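Local atomic coordinates of protein glpG homolog (Haemophilus influenzae, PDB entry 2NR9), a protein that cleaves transmembrane segments of other membrane proteins within the lipid bilayer, as a rhomboid-type serine protease using a catalytic dyad. Residues 76-80 against 122-126. The protein carries 2 engineered substitutions. Numbering follows the deposited sequence.
Sequences FGGMI and VLGYV
Val122 pushes its CG1 methyl into the shallow hollow between Phe76 and Ile80, one helical turn apart, where the floor is backbone of Phe76 and Gly77. There Val122 CG1 sits 3.6 Å from Phe76 CB and equally close to Gly77 N, with Ile80 CD1 closing the far side at 3.8 Å. The reverse fit is made by Ile80, whose extended CG1–CD1 arm (chi2 -177°) slips between Val122, Tyr125 and Val126; Ile80 CG1 lies 3.6 Å from Val126 CG2, while CD1 meets the Tyr125 ring at CD2. These side chains pack the second transmembrane helix of the rhomboid fold, 63-84, against the fourth, 116-131. The axes of the two short segments pass 9.5 Å apart at 48°, and the CA atoms of Gly77 and Val122 are 6.2 Å apart, consistent with the lack of a side chain at Gly77. Leu123, about 9 Å by side chain from both catalytic residues, Ser116 and His169, sets CD2 over one face of the Phe76 ring, 4.0 Å from its centroid, a CH-pi contact. Beyond Ile80, the Tyr125 hydroxyl hydrogen-bonds Asp183 of helix 166-191, and Lys88 and Leu92 of helix 86-108 touch both Ile80 and Tyr125.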
loop_
_atom_site.group_PDB
_atom_site.type_symbol
_atom_site.label_atom_id
_atom_site.label_comp_id
_atom_site.label_asym_id
_atom_site.label_seq_id
_atom_site.Cartn_x
_atom_site.Cartn_y
_atom_site.Cartn_z
ATOM N N PHE A 76 8.184 4.422 -3.688
ATOM C CA PHE A 76 8.577 3.106 -3.168
ATOM C C PHE A 76 7.931 1.910 -3.870
ATOM O O PHE A 76 8.532 0.837 -3.953
ATOM C CB PHE A 76 8.428 3.044 -1.645
ATOM C CG PHE A 76 9.301 4.043 -0.914
ATOM C CD1 PHE A 76 8.829 5.317 -0.627
ATOM C CD2 PHE A 76 10.618 3.736 -0.598
ATOM C CE1 PHE A 76 9.644 6.256 0.003
ATOM C CE2 PHE A 76 11.438 4.669 0.042
ATOM C CZ PHE A 76 10.951 5.929 0.335
ATOM N N GLY A 77 6.700 2.085 -4.340
ATOM C CA GLY A 77 6.055 1.062 -5.144
ATOM C C GLY A 77 6.871 0.914 -6.417
ATOM O O GLY A 77 7.084 -0.198 -6.917
ATOM N N GLY A 78 7.373 2.046 -6.912
ATOM C CA GLY A 78 8.222 2.074 -8.105
ATOM C C GLY A 78 9.545 1.362 -7.878
ATOM O O GLY A 78 9.983 0.578 -8.719
ATOM N N MET A 79 10.201 1.654 -6.753
ATOM C CA MET A 79 11.443 0.955 -6.407
ATOM C C MET A 79 11.236 -0.548 -6.469
ATOM O O MET A 79 12.058 -1.268 -7.030
ATOM C CB MET A 79 11.920 1.323 -5.002
ATOM C CG MET A 79 12.495 2.706 -4.865
ATOM S SD MET A 79 13.255 2.914 -3.245
ATOM C CE MET A 79 13.635 4.673 -3.282
ATOM N N ILE A 80 10.168 -1.022 -5.831
ATOM C CA ILE A 80 9.852 -2.453 -5.812
ATOM C C ILE A 80 9.666 -2.994 -7.220
ATOM O O ILE A 80 10.250 -4.014 -7.586
ATOM C CB ILE A 80 8.578 -2.755 -4.975
ATOM C CG1 ILE A 80 8.830 -2.462 -3.495
ATOM C CG2 ILE A 80 8.152 -4.211 -5.150
ATOM C CD1 ILE A 80 7.652 -2.800 -2.597
ATOM N N VAL A 122 4.257 -1.683 1.418
ATOM C CA VAL A 122 5.339 -1.338 0.503
ATOM C C VAL A 122 6.568 -0.801 1.255
ATOM O O VAL A 122 7.696 -1.228 0.991
ATOM C CB VAL A 122 4.871 -0.335 -0.589
ATOM C CG1 VAL A 122 6.059 0.395 -1.206
ATOM C CG2 VAL A 122 4.045 -1.061 -1.661
ATOM N N LEU A 123 6.346 0.121 2.200
ATOM C CA LEU A 123 7.448 0.664 3.014
ATOM C C LEU A 123 8.075 -0.438 3.863
ATOM O O LEU A 123 9.292 -0.488 4.036
ATOM C CB LEU A 123 6.964 1.800 3.925
ATOM C CG LEU A 123 6.370 3.044 3.261
ATOM C CD1 LEU A 123 6.076 4.121 4.306
ATOM C CD2 LEU A 123 7.318 3.577 2.202
ATOM N N GLY A 124 7.236 -1.311 4.407
ATOM C CA GLY A 124 7.721 -2.426 5.206
ATOM C C GLY A 124 8.591 -3.369 4.387
ATOM O O GLY A 124 9.626 -3.838 4.855
ATOM N N TYR A 125 8.154 -3.658 3.163
ATOM C CA TYR A 125 8.889 -4.550 2.271
ATOM C C TYR A 125 10.266 -3.990 1.928
ATOM O O TYR A 125 11.277 -4.672 2.066
ATOM C CB TYR A 125 8.101 -4.783 0.987
ATOM C CG TYR A 125 8.672 -5.874 0.122
ATOM C CD1 TYR A 125 8.286 -7.189 0.299
ATOM C CD2 TYR A 125 9.617 -5.592 -0.856
ATOM C CE1 TYR A 125 8.807 -8.194 -0.478
ATOM C CE2 TYR A 125 10.146 -6.597 -1.643
ATOM C CZ TYR A 125 9.734 -7.895 -1.449
ATOM O OH TYR A 125 10.256 -8.902 -2.221
ATOM N N VAL A 126 10.293 -2.742 1.481
ATOM C CA VAL A 126 11.540 -2.085 1.120
ATOM C C VAL A 126 12.479 -1.973 2.318
ATOM O O VAL A 126 13.682 -2.213 2.197
ATOM C CB VAL A 126 11.284 -0.685 0.538
ATOM C CG1 VAL A 126 12.604 0.057 0.324
ATOM C CG2 VAL A 126 10.496 -0.788 -0.761
#